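Local coordinates for protein NAD nucleotidase (Haemophilus influenzae, PDB 3ZTV) that degrades NAD to adenosine and nicotinamide riboside, acting as a zinc-dependent periplasmic pyrophosphatase and 5'-nucleotidase with broad specificity for mono- and dinucleotides, at residues 19-24 / 65-70; 30-35 / 322-327; 258-263 / 282-287; 381-386 / 563-568. All coordinates share one frame; numbering follows the deposited sequence.

Interaction 1: residues 19-24 / 65-70; sequences NDHHSY and VLHAGD. With ZN (zinc ion), chain C; ZN (zinc ion), chain B.
Asp-20, His-22 and Asp-70 share a zinc ion in the two-metal site of the calcineurin-like phosphoesterase fold. The ion is bound by Asp-20 OD1 at 2.0 Å and by His-22 NE2 at 2.1 Å. Asp-70 OD2 bridges: it lies 2.4 Å from this zinc ion and 2.1 Å from the second. Water 1 also binds both zinc ions, and Asn-102 and Asp-226 complete the second site. The two aspartate carboxylates are turned 87° against each other. Both have outside partners: Asp-20 OD2 takes the N-H of Asp-226, and Asp-70 OD1 that of His-103. His-22 ND1 is tied to Thr-73 O, which probably helps to fix the rotation of the ring.

Backbone bonds hold the two loops together. Asp-20 N donates to Gly-69 O, and His-22 N donates to Asp-70 O at 3.0 Å. His-21 ND1 and His-67 NE2 share a hydrogen bond of 2.9 Å, ring edge to ring edge with the planes at 72°. Asp-86 holds the far nitrogen of His-21. Gly-69 N donates to His-67 ND1, in the plane of the ring. Over one face of the His-22 ring sits Asp-70 CB, 3.9 Å from the ring centroid.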
# COMPACT_ATOMS: atom_id res chain seq x y z
N ASN A 19 20.54 2.18 -18.44
CA ASN A 19 19.13 1.83 -18.26
C ASN A 19 18.40 2.00 -19.57
O ASN A 19 18.81 2.79 -20.43
CB ASN A 19 18.47 2.74 -17.21
CG ASN A 19 18.52 4.20 -17.60
OD1 ASN A 19 17.57 4.76 -18.17
ND2 ASN A 19 19.65 4.84 -17.32
N ASP A 20 17.32 1.24 -19.75
CA ASP A 20 16.38 1.48 -20.85
C ASP A 20 17.05 1.43 -22.22
O ASP A 20 16.80 2.26 -23.10
CB ASP A 20 15.66 2.82 -20.65
CG ASP A 20 14.75 2.81 -19.44
OD1 ASP A 20 13.57 2.36 -19.56
OD2 ASP A 20 15.19 3.22 -18.35
N HIS A 21 17.91 0.44 -22.42
CA HIS A 21 18.51 0.31 -23.75
C HIS A 21 17.52 -0.14 -24.83
O HIS A 21 17.73 0.15 -26.01
CB HIS A 21 19.85 -0.46 -23.75
CG HIS A 21 19.75 -1.95 -23.88
ND1 HIS A 21 19.74 -2.80 -22.79
CD2 HIS A 21 19.74 -2.75 -24.98
CE1 HIS A 21 19.70 -4.05 -23.21
NE2 HIS A 21 19.70 -4.05 -24.53
N HIS A 22 16.43 -0.79 -24.43
CA HIS A 22 15.31 -1.08 -25.35
C HIS A 22 15.77 -1.72 -26.67
O HIS A 22 15.33 -1.32 -27.75
CB HIS A 22 14.52 0.20 -25.61
CG HIS A 22 13.58 0.57 -24.50
ND1 HIS A 22 12.37 -0.06 -24.30
CD2 HIS A 22 13.65 1.54 -23.56
CE1 HIS A 22 11.75 0.48 -23.26
NE2 HIS A 22 12.50 1.47 -22.81
N SER A 23 16.68 -2.67 -26.56
CA SER A 23 17.14 -3.43 -27.73
C SER A 23 17.88 -2.60 -28.77
O SER A 23 18.00 -3.03 -29.93
CB SER A 23 15.98 -4.22 -28.36
OG SER A 23 15.43 -5.13 -27.43
N TYR A 24 18.40 -1.43 -28.37
CA TYR A 24 19.21 -0.61 -29.27
C TYR A 24 20.64 -1.12 -29.28
O TYR A 24 21.53 -0.59 -28.59
CB TYR A 24 19.17 0.88 -28.88
CG TYR A 24 17.97 1.60 -29.42
CD1 TYR A 24 16.70 1.36 -28.90
CD2 TYR A 24 18.09 2.52 -30.45
CE1 TYR A 24 15.58 2.01 -29.40
CE2 TYR A 24 16.98 3.18 -30.96
CZ TYR A 24 15.73 2.92 -30.43
OH TYR A 24 14.64 3.59 -30.94
N VAL A 65 28.61 -2.57 -11.49
CA VAL A 65 28.14 -2.36 -12.85
C VAL A 65 26.68 -2.78 -12.95
O VAL A 65 26.35 -3.94 -12.72
CB VAL A 65 29.03 -3.11 -13.86
CG1 VAL A 65 28.59 -2.82 -15.28
CG2 VAL A 65 30.49 -2.70 -13.66
N LEU A 66 25.80 -1.82 -13.27
CA LEU A 66 24.35 -2.01 -13.10
C LEU A 66 23.53 -1.68 -14.35
O LEU A 66 23.87 -0.77 -15.12
CB LEU A 66 23.84 -1.12 -11.96
CG LEU A 66 24.57 -1.23 -10.62
CD1 LEU A 66 24.08 -0.14 -9.68
CD2 LEU A 66 24.41 -2.61 -10.00
N HIS A 67 22.43 -2.41 -14.51
CA HIS A 67 21.46 -2.15 -15.57
C HIS A 67 20.08 -1.96 -14.92
O HIS A 67 19.56 -2.88 -14.27
CB HIS A 67 21.43 -3.31 -16.56
CG HIS A 67 20.64 -3.02 -17.80
ND1 HIS A 67 19.34 -2.57 -17.79
CD2 HIS A 67 21.00 -3.14 -19.10
CE1 HIS A 67 18.93 -2.41 -19.04
NE2 HIS A 67 19.91 -2.76 -19.86
N ALA A 68 19.50 -0.76 -15.04
CA ALA A 68 18.26 -0.45 -14.33
C ALA A 68 16.94 -0.79 -15.05
O ALA A 68 15.90 -0.20 -14.74
CB ALA A 68 18.26 1.01 -13.87
N GLY A 69 16.98 -1.73 -16.00
CA GLY A 69 15.76 -2.28 -16.58
C GLY A 69 15.36 -1.79 -17.97
O GLY A 69 15.98 -0.88 -18.53
N ASP A 70 14.34 -2.44 -18.54
CA ASP A 70 13.96 -2.27 -19.95
C ASP A 70 15.15 -2.53 -20.88
O ASP A 70 15.54 -1.69 -21.72
CB ASP A 70 13.36 -0.90 -20.23
CG ASP A 70 11.90 -0.76 -19.82
OD1 ASP A 70 11.27 -1.74 -19.35
OD2 ASP A 70 11.39 0.37 -19.99
ZN ZN C . 12.14 2.41 -20.95
ZN ZN B . 10.37 1.44 -18.43
O HOH W 1 10.45 2.86 -19.85

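Interaction 2: residues 30-35 / 322-327; sequences TRINLN and DTLKSM
Leu-34 reaches from strand 28-34 to Thr-323 and Leu-324 on helix 314-325. Its CB leaves the strand toward the helix. CG is anti to the backbone N (chi1 -178°), and the side chain forks there. CD1 meets two helix residues: it lies 3.7 Å from Thr-323 CG2 and 3.8 Å from Leu-324 CD2. CD2, the other branch, meets Leu-324 CD1 at 3.9 Å. The two leucine side chains are roughly perpendicular, while those of Leu-34 and Thr-323 run antiparallel past one another.

The contact packs the two-stranded antiparallel hairpin of 28-34 and 37-43 against the C-terminal end of the helix. Ala-320, about one turn earlier, also touches Leu-34. Leu-324 also packs on Leu-300 and Leu-332. Ile-32 likewise points toward the helix and adds a looser apolar contact, its CD1 4.4 Å from Leu-324 CD2.

Just past the strand, the exposed Asn-35 runs beside Thr-323. Thr-323 OG1 is hydrogen-bonded to Lys-319 O within the helix. Thr-323 O accepts from both Ser-326 OG, at 2.7 Å, and Ser-326 N, and the two donors come from the same face of its carbonyl plane.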
# COMPACT_ATOMS: atom_id res chain seq x y z
N THR A 30 21.27 11.45 -33.46
CA THR A 30 20.70 12.53 -32.67
C THR A 30 21.26 13.86 -33.18
O THR A 30 22.16 13.87 -34.03
CB THR A 30 20.99 12.35 -31.16
OG1 THR A 30 20.10 13.16 -30.39
CG2 THR A 30 22.43 12.74 -30.84
N ARG A 31 20.74 14.97 -32.68
CA ARG A 31 21.23 16.28 -33.09
C ARG A 31 21.77 17.07 -31.90
O ARG A 31 21.15 17.09 -30.83
CB ARG A 31 20.13 17.06 -33.80
CG ARG A 31 19.61 16.37 -35.04
CD ARG A 31 18.66 17.27 -35.81
NE ARG A 31 17.94 16.54 -36.84
CZ ARG A 31 17.13 17.12 -37.72
NH1 ARG A 31 16.95 18.43 -37.69
NH2 ARG A 31 16.50 16.38 -38.63
N ILE A 32 22.93 17.68 -32.09
CA ILE A 32 23.56 18.50 -31.07
C ILE A 32 23.91 19.87 -31.64
O ILE A 32 23.93 20.06 -32.86
CB ILE A 32 24.86 17.85 -30.55
CG1 ILE A 32 25.86 17.63 -31.69
CG2 ILE A 32 24.55 16.54 -29.81
CD1 ILE A 32 27.19 17.06 -31.24
N ASN A 33 24.16 20.83 -30.76
CA ASN A 33 24.70 22.11 -31.18
C ASN A 33 26.20 22.13 -30.93
O ASN A 33 26.65 22.24 -29.79
CB ASN A 33 24.01 23.26 -30.47
CG ASN A 33 24.17 24.57 -31.22
OD1 ASN A 33 25.16 25.28 -31.05
ND2 ASN A 33 23.19 24.89 -32.06
N LEU A 34 26.96 22.02 -32.02
CA LEU A 34 28.41 21.89 -31.95
C LEU A 34 29.05 23.07 -32.67
O LEU A 34 28.77 23.32 -33.85
CB LEU A 34 28.84 20.58 -32.60
CG LEU A 34 30.33 20.19 -32.60
CD1 LEU A 34 30.86 20.15 -31.17
CD2 LEU A 34 30.53 18.86 -33.29
N ASN A 35 29.91 23.79 -31.96
CA ASN A 35 30.50 25.00 -32.51
C ASN A 35 29.44 25.92 -33.13
O ASN A 35 29.68 26.54 -34.17
CB ASN A 35 31.59 24.67 -33.54
CG ASN A 35 32.78 23.95 -32.93
OD1 ASN A 35 33.55 23.29 -33.63
ND2 ASN A 35 32.92 24.05 -31.61
N ASP A 322 37.92 18.57 -32.56
CA ASP A 322 38.68 19.10 -31.44
C ASP A 322 37.78 19.47 -30.27
O ASP A 322 38.10 19.21 -29.11
CB ASP A 322 39.51 20.31 -31.87
CG ASP A 322 40.71 19.92 -32.72
OD1 ASP A 322 41.07 18.72 -32.75
OD2 ASP A 322 41.31 20.82 -33.35
N THR A 323 36.65 20.10 -30.56
CA THR A 323 35.71 20.46 -29.50
C THR A 323 35.22 19.21 -28.74
O THR A 323 35.27 19.16 -27.51
CB THR A 323 34.52 21.27 -30.03
OG1 THR A 323 34.99 22.54 -30.50
CG2 THR A 323 33.48 21.50 -28.95
N LEU A 324 34.79 18.20 -29.49
CA LEU A 324 34.30 16.98 -28.86
C LEU A 324 35.39 16.28 -28.05
O LEU A 324 35.13 15.78 -26.95
CB LEU A 324 33.74 16.03 -29.93
CG LEU A 324 32.47 16.52 -30.64
CD1 LEU A 324 32.08 15.60 -31.78
CD2 LEU A 324 31.31 16.65 -29.65
N LYS A 325 36.61 16.25 -28.57
CA LYS A 325 37.72 15.58 -27.89
C LYS A 325 38.09 16.28 -26.58
O LYS A 325 38.63 15.65 -25.67
CB LYS A 325 38.94 15.50 -28.82
CG LYS A 325 38.77 14.54 -29.98
CD LYS A 325 39.93 14.64 -30.97
CE LYS A 325 39.79 13.59 -32.07
NZ LYS A 325 40.77 13.76 -33.17
N SER A 326 37.79 17.57 -26.48
CA SER A 326 38.18 18.33 -25.30
C SER A 326 37.19 18.17 -24.15
O SER A 326 37.44 18.66 -23.05
CB SER A 326 38.33 19.81 -25.66
OG SER A 326 37.07 20.41 -25.87
N MET A 327 36.07 17.49 -24.40
CA MET A 327 35.02 17.38 -23.39
C MET A 327 35.08 16.11 -22.57
O MET A 327 35.14 15.00 -23.11
CB MET A 327 33.65 17.51 -24.06
CG MET A 327 33.52 18.80 -24.82
SD MET A 327 31.98 18.93 -25.73
CE MET A 327 30.82 18.89 -24.38

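Interaction 3: residues 258-263 / 282-287; sequences PVFVME and GIASIT
Phe-260 and Ile-286 meet tip to tip between two sheets of the metallophosphoesterase core. This core is a beta sandwich. Strand 258-263 belongs to the six-stranded mixed sheet, and strand 284-295 to the seven-stranded one. The short strand segments cross at 52° with 7.4 Å between their axes. No direct hydrogen bond joins the two. The contact is mostly between side chains, with the backbone Ala-284 O taking part.

The phenyl ring leaves the strand with CG anti to the carbonyl carbon (chi1 -61°), and there it meets both Ile-286 and Ala-284. Ile-286 comes in over one face of the ring. Its CD1 sits over the ring centre, 3.7 Å from the centroid and 3° off the normal, a clear CH-pi contact. CG1 lies closer to the rim, 3.5 Å from Phe-260 CE1. In Ile-286 the CG1 branch is anti to the carbonyl carbon, and it is this branch that reaches the ring.

Ala-284 meets a different part of the ring. Its carbonyl O is at the ring edge, in plane, 3.4 Å from Phe-260 CE2. Its CB touches the same CE2 at 4.0 Å, while Val-276 and Phe-278 of the adjoining strand also touch this alanine.

Pro-258 extends the contact along the strand. CG of its ring lies 3.7 Å from Ile-283 CG2. The same CG approaches Ala-284 O. Water 2 sits between the backbones here: it accepts from Ala-284 N and lies 2.9 Å from Pro-258 O.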
# COMPACT_ATOMS: atom_id res chain seq x y z
N PRO A 258 21.84 12.15 3.47
CA PRO A 258 21.80 12.40 2.02
C PRO A 258 21.38 11.16 1.23
O PRO A 258 21.70 10.04 1.63
CB PRO A 258 23.24 12.80 1.67
CG PRO A 258 24.09 12.27 2.78
CD PRO A 258 23.21 12.19 4.02
N VAL A 259 20.65 11.39 0.15
CA VAL A 259 20.28 10.35 -0.81
C VAL A 259 20.58 10.89 -2.20
O VAL A 259 20.20 12.02 -2.53
CB VAL A 259 18.78 10.00 -0.74
CG1 VAL A 259 18.46 8.80 -1.65
CG2 VAL A 259 18.31 9.73 0.71
N PHE A 260 21.22 10.07 -3.04
CA PHE A 260 21.55 10.48 -4.41
C PHE A 260 20.71 9.68 -5.41
O PHE A 260 20.50 8.48 -5.21
CB PHE A 260 23.05 10.31 -4.65
CG PHE A 260 23.87 11.15 -3.74
CD1 PHE A 260 24.10 12.49 -4.04
CD2 PHE A 260 24.36 10.65 -2.54
CE1 PHE A 260 24.83 13.30 -3.18
CE2 PHE A 260 25.10 11.47 -1.68
CZ PHE A 260 25.34 12.78 -2.00
N VAL A 261 20.22 10.35 -6.44
CA VAL A 261 19.35 9.74 -7.45
C VAL A 261 19.86 10.10 -8.83
O VAL A 261 20.16 11.27 -9.10
CB VAL A 261 17.91 10.29 -7.31
CG1 VAL A 261 16.98 9.71 -8.38
CG2 VAL A 261 17.35 10.05 -5.91
N MET A 262 19.97 9.13 -9.73
CA MET A 262 20.41 9.45 -11.08
C MET A 262 19.96 8.41 -12.10
O MET A 262 19.83 7.23 -11.77
CB MET A 262 21.93 9.65 -11.16
CG MET A 262 22.76 8.39 -11.05
SD MET A 262 22.79 7.63 -9.42
CE MET A 262 24.15 6.48 -9.66
N GLU A 263 19.74 8.87 -13.34
CA GLU A 263 19.39 8.02 -14.48
C GLU A 263 20.45 8.26 -15.57
O GLU A 263 21.24 9.22 -15.50
CB GLU A 263 18.00 8.39 -14.99
CG GLU A 263 17.38 7.39 -15.96
CD GLU A 263 15.89 7.60 -16.17
OE1 GLU A 263 15.39 8.71 -15.96
OE2 GLU A 263 15.21 6.63 -16.54
N GLY A 282 27.94 4.86 7.21
CA GLY A 282 27.18 4.57 6.00
C GLY A 282 26.57 5.80 5.35
O GLY A 282 25.59 5.68 4.60
N ILE A 283 27.13 6.98 5.61
CA ILE A 283 26.68 8.20 4.94
C ILE A 283 27.45 8.39 3.63
O ILE A 283 28.68 8.33 3.62
CB ILE A 283 26.88 9.43 5.84
CG1 ILE A 283 26.11 9.26 7.16
CG2 ILE A 283 26.48 10.70 5.10
CD1 ILE A 283 24.62 9.11 6.99
N ALA A 284 26.73 8.57 2.52
CA ALA A 284 27.35 8.69 1.20
C ALA A 284 27.75 10.13 0.86
O ALA A 284 27.02 11.06 1.15
CB ALA A 284 26.40 8.15 0.12
N SER A 285 28.92 10.26 0.22
CA SER A 285 29.36 11.52 -0.37
C SER A 285 29.91 11.23 -1.76
O SER A 285 30.37 10.12 -2.04
CB SER A 285 30.44 12.18 0.49
OG SER A 285 31.50 11.28 0.72
N ILE A 286 29.86 12.23 -2.63
CA ILE A 286 30.25 12.08 -4.03
C ILE A 286 31.70 12.49 -4.28
O ILE A 286 32.12 13.58 -3.89
CB ILE A 286 29.32 12.90 -4.94
CG1 ILE A 286 27.85 12.49 -4.72
CG2 ILE A 286 29.73 12.76 -6.41
CD1 ILE A 286 27.62 10.99 -4.78
N THR A 287 32.46 11.60 -4.91
CA THR A 287 33.86 11.87 -5.24
C THR A 287 34.09 12.04 -6.75
O THR A 287 35.15 12.53 -7.17
CB THR A 287 34.78 10.73 -4.76
OG1 THR A 287 34.40 9.51 -5.40
CG2 THR A 287 34.67 10.54 -3.25
O HOH W 2 23.87 8.61 2.82

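Interaction 4: residues 381-386 / 563-568; sequences NPEGSI and TSSNVK
Two direct hydrogen bonds join Glu-383 to Ser-565. Ser-565 OG donates to Glu-383 O at 2.6 Å, in the carbonyl plane and on a lone pair. Ser-565 N donates to Glu-383 OE1 at 3.0 Å, on the anti side of the carboxylate and 35° out of its plane. One serine thus grips both the backbone and the side chain of the glutamate. The bend of the glutamate chain at chi2 (-77°) places CD beside Ser-564 CA and Thr-563 O.

Waters make further links. Water 4 donates to Glu-383 OE1 and to Val-567 O. Water 3 joins Pro-382 O to the same Val-567 O. OE1 therefore takes two donors, one from the protein and one from water.

Packing completes the contact. Glu-383 CG rests 3.6 Å from Thr-563 O. Ile-386 CD1 also meets Thr-563 O at 3.6 Å, and its CG2 lies 3.7 Å from Ser-564 O. That carbonyl accepts a bond from Arg-389.

Ser-385 is the N-cap of helix 386-396, and its OG bonds to Thr-388 OG1. The contact thus ties the start of this helix to the loop leading into strand 567-570, within the C-terminal domain characteristic of the 5'-nucleotidase family.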
# COMPACT_ATOMS: atom_id res chain seq x y z
N ASN A 381 -11.86 8.35 -52.08
CA ASN A 381 -12.94 7.38 -52.14
C ASN A 381 -13.93 7.64 -51.00
O ASN A 381 -13.64 8.44 -50.10
CB ASN A 381 -12.39 5.95 -52.08
CG ASN A 381 -11.91 5.56 -50.70
OD1 ASN A 381 -10.79 5.89 -50.30
ND2 ASN A 381 -12.75 4.85 -49.96
N PRO A 382 -15.10 6.99 -51.03
CA PRO A 382 -16.13 7.30 -50.03
C PRO A 382 -15.71 7.02 -48.58
O PRO A 382 -16.25 7.65 -47.68
CB PRO A 382 -17.30 6.41 -50.43
CG PRO A 382 -17.12 6.20 -51.89
CD PRO A 382 -15.63 6.12 -52.10
N GLU A 383 -14.79 6.09 -48.37
CA GLU A 383 -14.33 5.75 -47.01
C GLU A 383 -13.07 6.52 -46.61
O GLU A 383 -12.71 6.55 -45.43
CB GLU A 383 -14.08 4.25 -46.89
CG GLU A 383 -15.33 3.39 -47.05
CD GLU A 383 -16.21 3.40 -45.82
OE1 GLU A 383 -15.72 3.74 -44.72
OE2 GLU A 383 -17.41 3.06 -45.95
N GLY A 384 -12.40 7.14 -47.57
CA GLY A 384 -11.17 7.84 -47.29
C GLY A 384 -10.06 6.87 -46.94
O GLY A 384 -9.92 5.81 -47.56
N SER A 385 -9.28 7.22 -45.92
CA SER A 385 -8.07 6.48 -45.60
C SER A 385 -8.33 5.27 -44.68
O SER A 385 -8.08 5.33 -43.48
CB SER A 385 -7.04 7.41 -44.96
OG SER A 385 -5.77 6.78 -44.95
N ILE A 386 -8.82 4.18 -45.26
CA ILE A 386 -9.04 2.95 -44.50
C ILE A 386 -7.72 2.46 -43.91
O ILE A 386 -7.69 1.89 -42.81
CB ILE A 386 -9.68 1.84 -45.37
CG1 ILE A 386 -11.05 2.30 -45.89
CG2 ILE A 386 -9.84 0.56 -44.57
CD1 ILE A 386 -11.73 1.31 -46.83
N THR A 563 -13.05 -2.77 -44.77
CA THR A 563 -13.71 -2.11 -45.89
C THR A 563 -14.32 -0.77 -45.47
O THR A 563 -14.98 -0.10 -46.27
CB THR A 563 -14.81 -2.99 -46.51
OG1 THR A 563 -15.74 -3.36 -45.49
CG2 THR A 563 -14.20 -4.24 -47.12
N SER A 564 -14.11 -0.39 -44.22
CA SER A 564 -14.59 0.89 -43.73
C SER A 564 -13.56 1.55 -42.81
O SER A 564 -12.72 0.88 -42.22
CB SER A 564 -15.93 0.73 -43.02
OG SER A 564 -15.80 -0.12 -41.90
N SER A 565 -13.65 2.87 -42.69
CA SER A 565 -12.63 3.64 -42.00
C SER A 565 -13.06 4.20 -40.64
O SER A 565 -12.33 4.99 -40.05
CB SER A 565 -12.21 4.81 -42.88
OG SER A 565 -13.30 5.71 -43.03
N ASN A 566 -14.25 3.82 -40.17
CA ASN A 566 -14.80 4.38 -38.92
C ASN A 566 -15.11 5.88 -39.02
O ASN A 566 -15.25 6.56 -38.00
CB ASN A 566 -13.90 4.10 -37.71
CG ASN A 566 -14.06 2.69 -37.15
OD1 ASN A 566 -13.21 2.22 -36.38
ND2 ASN A 566 -15.14 2.02 -37.52
N VAL A 567 -15.20 6.39 -40.24
CA VAL A 567 -15.53 7.79 -40.47
C VAL A 567 -16.56 7.94 -41.58
O VAL A 567 -16.39 7.40 -42.68
CB VAL A 567 -14.28 8.62 -40.84
CG1 VAL A 567 -14.69 10.05 -41.16
CG2 VAL A 567 -13.26 8.59 -39.71
N LYS A 568 -17.63 8.67 -41.29
CA LYS A 568 -18.56 9.11 -42.33
C LYS A 568 -18.44 10.62 -42.46
O LYS A 568 -18.83 11.37 -41.57
CB LYS A 568 -20.01 8.72 -42.03
CG LYS A 568 -20.98 9.21 -43.11
CD LYS A 568 -22.38 8.63 -42.97
CE LYS A 568 -23.30 9.19 -44.05
NZ LYS A 568 -24.64 8.54 -44.07
O HOH W 3 -16.83 8.69 -45.22
O HOH W 4 -17.21 4.70 -42.57

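How the interactions relate
Interactions 1, 2 and 3 belong to the metal-binding half of the chain, and interaction 4 to the adenosine-binding half. Interaction 1 holds the zinc site. Interaction 3 reaches it through the far end of strand 258-263: Glu-263 OE2 lies 3.9 Å from Asp-20 OD2, which brings two carboxylates to short range. Glu-263 is itself held by Ser-227, His-228 and Tyr-229. Interaction 2 has no direct touch with interaction 1; their nearest atoms are about 10 Å apart. Interaction 4 lies about 42 Å from interaction 1, centre to centre. Its Ser-385 side chain is about 11 Å from the bound adenosine and about 6 Å from that of Arg-373, a probable substrate-binding residue.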